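Local coordinates for glycoside hydrolase family 43 (Halothermothrix orenii, PDB 4QQS), which cleaves O-glycosidic bonds with alpha-L-arabinofuranosidase activity and probably takes part in xylan breakdown, at residues A[83-87]-A[110-114]; A[94-98]-A[121-127]; A[76-80]-A[164-168]; A[182-186]-A[210-214]. Where two conformers were deposited one is given. Numbering follows the deposited sequence.

The chain folds as a five-bladed beta-propeller. From the N terminus, residues 76-80 come first, on the innermost strand of the second blade. They open the long loop that interaction 3 closes at 164-168, after strand 153-162 of the third blade. Interactions 1 and 2 are nested inside it. These two cross, because 83-87, 94-98, 110-114 and 121-127 alternate along the chain. Interaction 1 joins the second strand of blade two to its outer edge. Interaction 2 joins blade two to blade three, as interaction 3 does at another place. Interaction 4 follows in series and closes a short loop between 182-186 and 210-214 at the fourth blade.

Interaction 1. Residues A[83-87]-A[110-114]; sequences FYMTY and FKNIK
The F110 ring forms the apolar centre. M85 (chi1 t, chi2 t, chi3 m) lays CE over one face of it, 3.9 Å from the ring centroid and 12° off the normal. M85 SD lies 4.9 Å from the F110 ring centroid, a Met-aromatic contact. M85 CB touches F110 CD2 at 3.6 Å. F83 CB meets F110 CZ at 3.8 Å, but the end of the F83 side chain leads away. F110 holds chi1 at -78° and chi2 at 77°, and its ring also packs on V76 and L57.

Residues 83-87 are an extended strand with F83, M85 and Y87 pointing toward the other segment. Residues 110-113 run at 78° to it, end to end. M85 and F110 are the nearest CA pair, at 7.5 Å. Y84 starts away from the partner, but its ring returns. Y84 CE2 meets I113 CD1 at 3.6 Å, with I113 at chi1 p, chi2 t. The chain turns a corner at I113 (phi/psi -113/-30). I113 and K114 both face L100, a classic beta bulge.

At the polar edge, Y87 OH (chi1 p) donates to N112 OD1 (chi1 m) at 2.7 Å. A water joins these side chains, 2.9 Å from Y87 OH and 3.0 Å from N112 ND2. This is packing of strand 82-90 and the edge 110-114 of one four-stranded propeller blade, whose face also meets strand 51-58 of the blade before.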
loop_
_atom_site.group_PDB
_atom_site.type_symbol
_atom_site.label_atom_id
_atom_site.label_comp_id
_atom_site.label_asym_id
_atom_site.label_seq_id
_atom_site.Cartn_x
_atom_site.Cartn_y
_atom_site.Cartn_z
ATOM N N PHE A 83 -2.598 -17.402 3.735
ATOM C CA PHE A 83 -2.222 -15.997 3.682
ATOM C C PHE A 83 -0.844 -15.843 3.085
ATOM O O PHE A 83 0.085 -16.536 3.476
ATOM C CB PHE A 83 -2.288 -15.371 5.076
ATOM C CG PHE A 83 -3.646 -15.471 5.692
ATOM C CD1 PHE A 83 -4.024 -16.605 6.393
ATOM C CD2 PHE A 83 -4.576 -14.466 5.510
ATOM C CE1 PHE A 83 -5.294 -16.715 6.919
ATOM C CE2 PHE A 83 -5.846 -14.574 6.045
ATOM C CZ PHE A 83 -6.197 -15.697 6.746
ATOM N N TYR A 84 -0.725 -14.938 2.122
ATOM C CA TYR A 84 0.550 -14.604 1.499
ATOM C C TYR A 84 0.868 -13.147 1.780
ATOM O O TYR A 84 0.037 -12.274 1.567
ATOM C CB TYR A 84 0.514 -14.812 -0.012
ATOM C CG TYR A 84 0.476 -16.252 -0.445
ATOM C CD1 TYR A 84 -0.717 -16.933 -0.545
ATOM C CD2 TYR A 84 1.643 -16.924 -0.780
ATOM C CE1 TYR A 84 -0.761 -18.238 -0.961
ATOM C CE2 TYR A 84 1.610 -18.245 -1.191
ATOM C CZ TYR A 84 0.400 -18.895 -1.282
ATOM O OH TYR A 84 0.331 -20.205 -1.701
ATOM N N MET A 85 2.090 -12.905 2.244
ATOM C CA MET A 85 2.587 -11.570 2.508
ATOM C C MET A 85 3.708 -11.231 1.539
ATOM O O MET A 85 4.660 -11.985 1.399
ATOM C CB MET A 85 3.136 -11.460 3.927
ATOM C CG MET A 85 3.647 -10.058 4.273
ATOM S SD MET A 85 4.393 -9.910 5.907
ATOM C CE MET A 85 2.958 -10.033 6.969
ATOM N N THR A 86 3.591 -10.089 0.878
ATOM C CA THR A 86 4.717 -9.493 0.188
ATOM C C THR A 86 5.264 -8.367 1.044
ATOM O O THR A 86 4.540 -7.753 1.830
ATOM C CB THR A 86 4.319 -8.930 -1.196
ATOM O OG1 THR A 86 3.180 -8.073 -1.060
ATOM C CG2 THR A 86 4.000 -10.044 -2.177
ATOM N N TYR A 87 6.551 -8.096 0.882
ATOM C CA TYR A 87 7.203 -7.003 1.579
ATOM C C TYR A 87 8.524 -6.751 0.893
ATOM O O TYR A 87 8.946 -7.542 0.044
ATOM C CB TYR A 87 7.421 -7.329 3.060
ATOM C CG TYR A 87 8.361 -8.479 3.370
ATOM C CD1 TYR A 87 7.913 -9.794 3.403
ATOM C CD2 TYR A 87 9.697 -8.249 3.676
ATOM C CE1 TYR A 87 8.756 -10.841 3.747
ATOM C CE2 TYR A 87 10.548 -9.284 4.020
ATOM C CZ TYR A 87 10.074 -10.578 4.052
ATOM O OH TYR A 87 10.948 -11.580 4.413
ATOM N N PHE A 110 4.486 -15.530 9.786
ATOM C CA PHE A 110 4.727 -15.689 8.366
ATOM C C PHE A 110 6.146 -16.206 8.145
ATOM O O PHE A 110 7.098 -15.766 8.806
ATOM C CB PHE A 110 4.510 -14.360 7.629
ATOM C CG PHE A 110 3.058 -14.029 7.412
ATOM C CD1 PHE A 110 2.268 -13.541 8.441
ATOM C CD2 PHE A 110 2.465 -14.223 6.176
ATOM C CE1 PHE A 110 0.926 -13.260 8.235
ATOM C CE2 PHE A 110 1.136 -13.931 5.970
ATOM C CZ PHE A 110 0.369 -13.456 6.999
ATOM N N LYS A 111 6.270 -17.154 7.222
ATOM C CA LYS A 111 7.555 -17.742 6.882
ATOM C C LYS A 111 7.869 -17.479 5.418
ATOM O O LYS A 111 7.010 -17.630 4.541
ATOM C CB LYS A 111 7.565 -19.245 7.150
ATOM C CG LYS A 111 6.697 -20.067 6.240
ATOM C CD LYS A 111 6.839 -21.548 6.544
ATOM C CE LYS A 111 6.069 -22.383 5.540
ATOM N NZ LYS A 111 6.243 -23.837 5.775
ATOM N N ASN A 112 9.103 -17.079 5.140
ATOM C CA ASN A 112 9.504 -16.814 3.768
ATOM C C ASN A 112 9.359 -18.051 2.909
ATOM O O ASN A 112 9.744 -19.154 3.304
ATOM C CB ASN A 112 10.952 -16.344 3.721
ATOM C CG ASN A 112 11.131 -14.970 4.314
ATOM O OD1 ASN A 112 10.214 -14.146 4.283
ATOM N ND2 ASN A 112 12.315 -14.705 4.854
ATOM N N ILE A 113 8.802 -17.852 1.722
ATOM C CA ILE A 113 8.757 -18.896 0.718
ATOM C C ILE A 113 9.618 -18.585 -0.509
ATOM O O ILE A 113 10.161 -19.511 -1.095
ATOM C CB ILE A 113 7.321 -19.348 0.371
ATOM C CG1 ILE A 113 6.514 -18.231 -0.273
ATOM C CG2 ILE A 113 6.645 -19.920 1.640
ATOM C CD1 ILE A 113 5.101 -18.648 -0.654
ATOM N N LYS A 114 9.791 -17.314 -0.862
ATOM C CA LYS A 114 10.775 -16.925 -1.872
ATOM C C LYS A 114 11.253 -15.520 -1.520
ATOM O O LYS A 114 10.554 -14.536 -1.724
ATOM C CB LYS A 114 10.211 -17.021 -3.293
ATOM C CG LYS A 114 11.286 -17.030 -4.362
ATOM C CD LYS A 114 10.737 -17.368 -5.726
ATOM C CE LYS A 114 11.784 -17.265 -6.817
ATOM N NZ LYS A 114 11.240 -17.825 -8.077
HETATM O O HOH W 1 12.830 -12.293 6.509
#

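Interaction 2. Residues A[94-98]-A[121-127]; sequences GHLKI and GLSFIDA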
loop_
_atom_site.group_PDB
_atom_site.type_symbol
_atom_site.label_atom_id
_atom_site.label_comp_id
_atom_site.label_asym_id
_atom_site.label_seq_id
_atom_site.Cartn_x
_atom_site.Cartn_y
_atom_site.Cartn_z
ATOM N N GLY A 94 22.947 -4.684 -0.706
ATOM C CA GLY A 94 22.552 -3.290 -0.641
ATOM C C GLY A 94 21.322 -2.904 -1.445
ATOM O O GLY A 94 20.878 -1.767 -1.361
ATOM N N HIS A 95 20.782 -3.822 -2.237
ATOM C CA HIS A 95 19.580 -3.531 -3.016
ATOM C C HIS A 95 18.318 -3.867 -2.230
ATOM O O HIS A 95 18.281 -4.867 -1.515
ATOM C CB HIS A 95 19.567 -4.342 -4.322
ATOM C CG HIS A 95 20.745 -4.091 -5.205
ATOM N ND1 HIS A 95 20.995 -2.868 -5.787
ATOM C CD2 HIS A 95 21.733 -4.917 -5.623
ATOM C CE1 HIS A 95 22.092 -2.950 -6.520
ATOM N NE2 HIS A 95 22.560 -4.183 -6.436
ATOM N N LEU A 96 17.300 -3.025 -2.351
ATOM C CA LEU A 96 15.972 -3.334 -1.819
ATOM C C LEU A 96 15.304 -4.350 -2.728
ATOM O O LEU A 96 15.305 -4.169 -3.946
ATOM C CB LEU A 96 15.103 -2.082 -1.760
ATOM C CG LEU A 96 15.677 -0.957 -0.894
ATOM C CD1 LEU A 96 14.868 0.305 -1.073
ATOM C CD2 LEU A 96 15.737 -1.367 0.565
ATOM N N LYS A 97 14.731 -5.408 -2.164
ATOM C CA LYS A 97 14.089 -6.450 -2.959
ATOM C C LYS A 97 12.783 -6.859 -2.316
ATOM O O LYS A 97 12.607 -6.789 -1.097
ATOM C CB LYS A 97 15.007 -7.668 -3.102
ATOM C CG LYS A 97 16.406 -7.330 -3.612
ATOM C CD LYS A 97 17.331 -8.540 -3.674
ATOM C CE LYS A 97 18.756 -8.097 -3.932
ATOM N NZ LYS A 97 19.716 -9.230 -3.833
ATOM N N ILE A 98 11.867 -7.290 -3.174
ATOM C CA ILE A 98 10.594 -7.839 -2.745
ATOM C C ILE A 98 10.778 -9.303 -2.349
ATOM O O ILE A 98 11.571 -10.026 -2.968
ATOM C CB ILE A 98 9.578 -7.637 -3.871
ATOM C CG1 ILE A 98 9.248 -6.143 -3.952
ATOM C CG2 ILE A 98 8.314 -8.476 -3.682
ATOM C CD1 ILE A 98 8.697 -5.717 -5.292
ATOM N N GLY A 121 19.254 -6.781 -9.582
ATOM C CA GLY A 121 20.367 -5.904 -9.280
ATOM C C GLY A 121 19.980 -4.454 -9.068
ATOM O O GLY A 121 20.811 -3.564 -9.198
ATOM N N LEU A 122 18.715 -4.221 -8.736
ATOM C CA LEU A 122 18.191 -2.878 -8.500
ATOM C C LEU A 122 17.245 -2.921 -7.303
ATOM O O LEU A 122 17.056 -3.972 -6.687
ATOM C CB LEU A 122 17.484 -2.351 -9.755
ATOM C CG LEU A 122 18.388 -2.100 -10.960
ATOM C CD1 LEU A 122 17.554 -1.824 -12.195
ATOM C CD2 LEU A 122 19.334 -0.945 -10.669
ATOM N N SER A 123 16.672 -1.774 -6.959
ATOM C CA SER A 123 15.792 -1.673 -5.807
ATOM C C SER A 123 14.319 -1.659 -6.198
ATOM O O SER A 123 13.888 -0.872 -7.053
ATOM C CB SER A 123 16.133 -0.432 -4.989
ATOM O OG SER A 123 17.326 -0.644 -4.235
ATOM N N PHE A 124 13.551 -2.528 -5.541
ATOM C CA PHE A 124 12.124 -2.682 -5.773
ATOM C C PHE A 124 11.410 -2.713 -4.437
ATOM O O PHE A 124 11.882 -3.354 -3.495
ATOM C CB PHE A 124 11.831 -3.981 -6.545
ATOM C CG PHE A 124 12.519 -4.042 -7.861
ATOM C CD1 PHE A 124 11.930 -3.491 -8.980
ATOM C CD2 PHE A 124 13.771 -4.619 -7.990
ATOM C CE1 PHE A 124 12.577 -3.520 -10.203
ATOM C CE2 PHE A 124 14.418 -4.653 -9.212
ATOM C CZ PHE A 124 13.822 -4.112 -10.316
ATOM N N ILE A 125 10.265 -2.033 -4.376
ATOM C CA ILE A 125 9.469 -1.940 -3.161
ATOM C C ILE A 125 7.977 -1.904 -3.498
ATOM O O ILE A 125 7.584 -1.877 -4.669
ATOM C CB ILE A 125 9.821 -0.672 -2.323
ATOM C CG1 ILE A 125 9.364 0.621 -3.015
ATOM C CG2 ILE A 125 11.318 -0.619 -1.998
ATOM C CD1 ILE A 125 9.434 1.839 -2.128
ATOM N N ASP A 126 7.145 -1.913 -2.463
ATOM C CA ASP A 126 5.723 -1.617 -2.601
ATOM C C ASP A 126 4.971 -2.618 -3.473
ATOM O O ASP A 126 4.019 -2.263 -4.168
ATOM C CB ASP A 126 5.470 -0.189 -3.103
ATOM C CG ASP A 126 5.650 0.874 -2.037
ATOM O OD1 ASP A 126 5.905 0.537 -0.871
ATOM O OD2 ASP A 126 5.536 2.071 -2.386
ATOM N N ALA A 127 5.334 -3.893 -3.378
ATOM C CA ALA A 127 4.574 -4.920 -4.064
ATOM C C ALA A 127 3.113 -4.946 -3.615
ATOM O O ALA A 127 2.787 -4.773 -2.437
ATOM C CB ALA A 127 5.185 -6.280 -3.837
#
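I98 and L96 are the two principal bumps. I98 CD1 lies 3.8 Å from F124 CB, and both CD1 and CG2 reach the A127 methyl, I98 CG2 at 3.8 Å from A127 CB. The I98 side chain so fills the hollow between these two residues. L96 CD1 packs on I125 CG2 at 3.8 Å, beside W72. The backbones are close here. F124 N donates to L96 O at 2.9 Å, and S123 CA lies 3.2 Å from L96 O in a CA-H...O contact. L96 N donates to S123 OG at 3.0 Å. The strand axes approach to 5.1 Å and run at 37°. This is a propeller blade junction: the third strand of one blade meets the innermost strand of the next. That inner strand carries D126, predicted to tune the pKa of the catalytic acid, and the I125 side chain is about 4 Å from that of E195, the predicted proton donor. At the far end, G121 CA sits over the face of the H95 ring, 4.2 Å from its centroid, a CH-pi contact. E147 OE1 is hydrogen-bonded to both H95 ND1 and S123 OG.

Interaction 3. Residues A[76-80]-A[164-168]; sequences VIFYN and SQDLL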
loop_
_atom_site.group_PDB
_atom_site.type_symbol
_atom_site.label_atom_id
_atom_site.label_comp_id
_atom_site.label_asym_id
_atom_site.label_seq_id
_atom_site.Cartn_x
_atom_site.Cartn_y
_atom_site.Cartn_z
ATOM N N VAL A 76 -0.909 -8.335 2.596
ATOM C CA VAL A 76 -1.333 -9.703 2.829
ATOM C C VAL A 76 -2.634 -10.019 2.093
ATOM O O VAL A 76 -3.620 -9.302 2.245
ATOM C CB VAL A 76 -1.515 -9.950 4.339
ATOM C CG1 VAL A 76 -1.978 -11.366 4.607
ATOM C CG2 VAL A 76 -0.214 -9.671 5.083
ATOM N N ILE A 77 -2.616 -11.094 1.305
ATOM C CA ILE A 77 -3.814 -11.595 0.636
ATOM C C ILE A 77 -4.165 -12.987 1.143
ATOM O O ILE A 77 -3.311 -13.700 1.654
ATOM C CB ILE A 77 -3.661 -11.637 -0.911
ATOM C CG1 ILE A 77 -2.572 -12.616 -1.353
ATOM C CG2 ILE A 77 -3.382 -10.237 -1.435
ATOM C CD1 ILE A 77 -2.495 -12.824 -2.856
ATOM N N PHE A 78 -5.437 -13.344 1.015
ATOM C CA PHE A 78 -5.898 -14.701 1.266
ATOM C C PHE A 78 -6.121 -15.362 -0.091
ATOM O O PHE A 78 -6.997 -14.941 -0.848
ATOM C CB PHE A 78 -7.178 -14.677 2.087
ATOM C CG PHE A 78 -7.675 -16.036 2.464
ATOM C CD1 PHE A 78 -7.007 -16.788 3.406
ATOM C CD2 PHE A 78 -8.816 -16.560 1.879
ATOM C CE1 PHE A 78 -7.468 -18.035 3.755
ATOM C CE2 PHE A 78 -9.274 -17.809 2.230
ATOM C CZ PHE A 78 -8.595 -18.540 3.167
ATOM N N TYR A 79 -5.297 -16.364 -0.403
ATOM C CA TYR A 79 -5.211 -16.944 -1.752
ATOM C C TYR A 79 -4.875 -18.397 -1.586
ATOM O O TYR A 79 -3.996 -18.720 -0.806
ATOM C CB TYR A 79 -4.099 -16.240 -2.550
ATOM C CG TYR A 79 -3.829 -16.736 -3.968
ATOM C CD1 TYR A 79 -4.673 -16.389 -5.018
ATOM C CD2 TYR A 79 -2.708 -17.503 -4.260
ATOM C CE1 TYR A 79 -4.413 -16.803 -6.309
ATOM C CE2 TYR A 79 -2.452 -17.929 -5.557
ATOM C CZ TYR A 79 -3.308 -17.574 -6.578
ATOM O OH TYR A 79 -3.066 -17.967 -7.877
ATOM N N ASN A 80 -5.584 -19.267 -2.303
ATOM C CA ASN A 80 -5.397 -20.707 -2.186
ATOM C C ASN A 80 -5.440 -21.151 -0.723
ATOM O O ASN A 80 -4.616 -21.943 -0.259
ATOM C CB ASN A 80 -4.096 -21.126 -2.863
ATOM C CG ASN A 80 -4.177 -21.071 -4.390
ATOM O OD1 ASN A 80 -5.257 -20.968 -4.978
ATOM N ND2 ASN A 80 -3.023 -21.156 -5.035
ATOM N N SER A 164 2.675 -16.237 -12.202
ATOM C CA SER A 164 2.294 -17.626 -12.276
ATOM C C SER A 164 1.245 -17.894 -11.202
ATOM O O SER A 164 1.111 -17.141 -10.216
ATOM C CB SER A 164 3.508 -18.520 -12.059
ATOM O OG SER A 164 4.145 -18.195 -10.834
ATOM N N GLN A 165 0.527 -18.998 -11.370
ATOM C CA GLN A 165 -0.517 -19.355 -10.431
ATOM C C GLN A 165 0.010 -19.568 -9.018
ATOM O O GLN A 165 -0.714 -19.313 -8.060
ATOM C CB GLN A 165 -1.252 -20.615 -10.906
ATOM C CG GLN A 165 -2.184 -20.372 -12.084
ATOM C CD GLN A 165 -3.400 -19.559 -11.696
ATOM O OE1 GLN A 165 -4.097 -19.892 -10.738
ATOM N NE2 GLN A 165 -3.646 -18.464 -12.420
ATOM N N ASP A 166 1.257 -20.021 -8.894
ATOM C CA ASP A 166 1.858 -20.251 -7.580
ATOM C C ASP A 166 2.524 -19.014 -6.965
ATOM O O ASP A 166 3.078 -19.092 -5.869
ATOM C CB ASP A 166 2.824 -21.450 -7.603
ATOM C CG ASP A 166 3.997 -21.291 -8.571
ATOM O OD1 ASP A 166 4.257 -20.173 -9.053
ATOM O OD2 ASP A 166 4.681 -22.318 -8.816
ATOM N N LEU A 167 2.413 -17.883 -7.660
ATOM C CA LEU A 167 2.986 -16.608 -7.238
ATOM C C LEU A 167 4.517 -16.558 -7.205
ATOM O O LEU A 167 5.075 -15.595 -6.696
ATOM C CB LEU A 167 2.427 -16.159 -5.883
ATOM C CG LEU A 167 0.913 -16.201 -5.696
ATOM C CD1 LEU A 167 0.531 -15.677 -4.322
ATOM C CD2 LEU A 167 0.164 -15.449 -6.796
ATOM N N LEU A 168 5.190 -17.573 -7.757
ATOM C CA LEU A 168 6.655 -17.638 -7.691
ATOM C C LEU A 168 7.393 -17.058 -8.901
ATOM O O LEU A 168 8.610 -16.842 -8.824
ATOM C CB LEU A 168 7.113 -19.079 -7.469
ATOM C CG LEU A 168 6.519 -19.783 -6.255
ATOM C CD1 LEU A 168 7.011 -21.221 -6.202
ATOM C CD2 LEU A 168 6.834 -19.062 -4.955
HETATM O O HOH W 2 -5.194 -20.208 -7.902
#
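Y79 extends from its strand with chi1 near 180° and lays its ring alongside L167, Y79 CD2 being 3.7 Å from L167 CD1. The same L167 CD1 methyl lies 4.4 Å from I77 CD1. I77 and Y79 are two apart on the strand, so both point toward the loop, and L167 points back at them. L167 also packs on Y84, and P137 touches Y79, Q165 and L167. The tyrosine ends in a hydrogen bond: Y79 OH donates to Q165 O at 2.7 Å, near the ring plane.

The contact joins two blades of the propeller. Residues 76-79 belong to the innermost strand of the second blade, and 164-168 lie in the loop between strands 153-162 and 175-178 of the third.

That loop is held in shape by its own bonds. S164 to L167 is a type I beta turn, closed by L167 N to S164 O at 3.0 Å. D166 OD1 accepts from L168 N at 3.1 Å, forming an Asx turn, and from S164 OG at 2.7 Å. The chain leaves the turn at L167 in a left-handed conformation. The turn also presents the carbonyl of Q165 to the tyrosine. At the solvent-exposed edge, a water donates to N80 OD1 at 3.0 Å and to Q165 OE1 at 3.1 Å. Nearby, K114 NZ of interaction 1 donates to L168 O.

Interaction 4. Residues A[182-186]-A[210-214]; sequences QDWEG and YSANC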
loop_
_atom_site.group_PDB
_atom_site.type_symbol
_atom_site.label_atom_id
_atom_site.label_comp_id
_atom_site.label_asym_id
_atom_site.label_seq_id
_atom_site.Cartn_x
_atom_site.Cartn_y
_atom_site.Cartn_z
ATOM N N GLN A 182 1.830 13.991 -14.207
ATOM C CA GLN A 182 0.879 15.086 -14.034
ATOM C C GLN A 182 1.494 16.191 -13.188
ATOM O O GLN A 182 2.349 15.933 -12.341
ATOM C CB GLN A 182 -0.398 14.578 -13.346
ATOM C CG GLN A 182 -1.178 13.561 -14.144
ATOM C CD GLN A 182 -2.434 13.120 -13.427
ATOM O OE1 GLN A 182 -2.373 12.551 -12.344
ATOM N NE2 GLN A 182 -3.578 13.421 -14.005
ATOM N N ASP A 183 1.026 17.415 -13.387
ATOM C CA ASP A 183 1.589 18.556 -12.681
ATOM C C ASP A 183 1.586 18.386 -11.166
ATOM O O ASP A 183 2.541 18.792 -10.519
ATOM C CB ASP A 183 0.868 19.852 -13.063
ATOM C CG ASP A 183 1.159 20.263 -14.453
ATOM O OD1 ASP A 183 2.230 20.870 -14.652
ATOM O OD2 ASP A 183 0.331 19.949 -15.336
ATOM N N TRP A 184 0.526 17.809 -10.601
ATOM C CA TRP A 184 0.441 17.683 -9.140
ATOM C C TRP A 184 1.504 16.746 -8.555
ATOM O O TRP A 184 1.686 16.735 -7.344
ATOM C CB TRP A 184 -0.966 17.219 -8.687
ATOM C CG TRP A 184 -1.220 15.771 -8.916
ATOM C CD1 TRP A 184 -1.609 15.192 -10.096
ATOM C CD2 TRP A 184 -1.078 14.690 -7.982
ATOM N NE1 TRP A 184 -1.715 13.835 -9.956
ATOM C CE2 TRP A 184 -1.394 13.497 -8.672
ATOM C CE3 TRP A 184 -0.705 14.600 -6.638
ATOM C CZ2 TRP A 184 -1.386 12.253 -8.052
ATOM C CZ3 TRP A 184 -0.677 13.353 -6.047
ATOM C CH2 TRP A 184 -1.020 12.204 -6.746
ATOM N N GLU A 185 2.184 15.981 -9.413
ATOM C CA GLU A 185 3.120 14.936 -8.985
ATOM C C GLU A 185 4.567 15.401 -8.925
ATOM O O GLU A 185 5.473 14.573 -8.901
ATOM C CB GLU A 185 3.040 13.739 -9.930
ATOM C CG GLU A 185 1.652 13.174 -10.007
ATOM C CD GLU A 185 1.525 12.022 -10.979
ATOM O OE1 GLU A 185 1.859 12.116 -12.180
ATOM O OE2 GLU A 185 1.088 10.957 -10.542
ATOM N N GLY A 186 4.807 16.703 -8.912
ATOM C CA GLY A 186 6.156 17.202 -8.692
ATOM C C GLY A 186 7.105 16.927 -9.835
ATOM O O GLY A 186 8.269 16.575 -9.629
ATOM N N TYR A 210 -2.597 5.333 -6.012
ATOM C CA TYR A 210 -1.149 5.416 -5.842
ATOM C C TYR A 210 -0.851 6.750 -5.173
ATOM O O TYR A 210 -1.701 7.642 -5.122
ATOM C CB TYR A 210 -0.408 5.291 -7.193
ATOM C CG TYR A 210 -0.658 6.470 -8.093
ATOM C CD1 TYR A 210 -1.764 6.532 -8.925
ATOM C CD2 TYR A 210 0.197 7.566 -8.081
ATOM C CE1 TYR A 210 -2.006 7.643 -9.705
ATOM C CE2 TYR A 210 -0.049 8.678 -8.857
ATOM C CZ TYR A 210 -1.146 8.712 -9.677
ATOM O OH TYR A 210 -1.421 9.794 -10.489
ATOM N N SER A 211 0.380 6.880 -4.689
ATOM C CA SER A 211 0.831 8.096 -4.032
ATOM C C SER A 211 1.952 8.766 -4.810
ATOM O O SER A 211 2.747 8.099 -5.493
ATOM C CB SER A 211 1.320 7.769 -2.624
ATOM O OG SER A 211 0.263 7.230 -1.841
ATOM N N ALA A 212 2.022 10.089 -4.707
ATOM C CA ALA A 212 3.072 10.856 -5.363
ATOM C C ALA A 212 3.561 11.961 -4.434
ATOM O O ALA A 212 2.932 12.252 -3.415
ATOM C CB ALA A 212 2.571 11.456 -6.686
ATOM N N ASN A 213 4.657 12.599 -4.854
ATOM C CA ASN A 213 5.429 13.538 -4.048
ATOM C C ASN A 213 6.180 12.811 -2.943
ATOM O O ASN A 213 6.126 11.583 -2.863
ATOM C CB ASN A 213 4.574 14.716 -3.572
ATOM C CG ASN A 213 3.960 15.448 -4.745
ATOM O OD1 ASN A 213 4.682 16.004 -5.576
ATOM N ND2 ASN A 213 2.649 15.399 -4.869
ATOM N N CYS A 214 6.948 13.557 -2.159
ATOM C CA CYS A 214 7.819 12.955 -1.162
ATOM C C CYS A 214 7.036 12.579 0.092
ATOM O O CYS A 214 6.284 13.398 0.618
ATOM C CB CYS A 214 8.929 13.935 -0.788
ATOM S SG CYS A 214 10.108 13.283 0.400
HETATM O O HOH W 3 6.779 13.122 -7.009
#
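Y210 OH donates to E185 OE2 at 2.8 Å, and N213 ND2 donates to W184 O at 3.0 Å with a nearly straight angle of 169°. Both carboxylate oxygens of E185 have further partners. N194 ND2 also donates to OE2. E185 OE1 accepts from Q182 N at 2.8 Å and forms a salt bridge with K236. A water donates to E185 O at 2.7 Å and accepts weakly from N213 N at 3.1 Å.

The loop 182-186 has its own bonds. E185 N donates to Q182 O at 2.9 Å around the 3-10 turn, and W184 NE1 donates to Q182 OE1 at 2.8 Å. This second bond ties the indole to its own loop. W184 CH2 packs on A212 CB at 3.7 Å, and W184 CZ2 on Y210 CE2 at 3.9 Å. E185 CG reaches A212 CB at 3.9 Å. G186 sits close to N213, and a CB there would clash with N213 OD1.

The contact joins the loop entering the fourth blade to that blade's second strand. The buried E185 carboxylate is balanced by K236 and satisfied by hydrogen-bond donors. The Y210 side chain is about 7 Å from that of E195, the predicted proton donor, so the Y210-E185 pair lies near the probable active site.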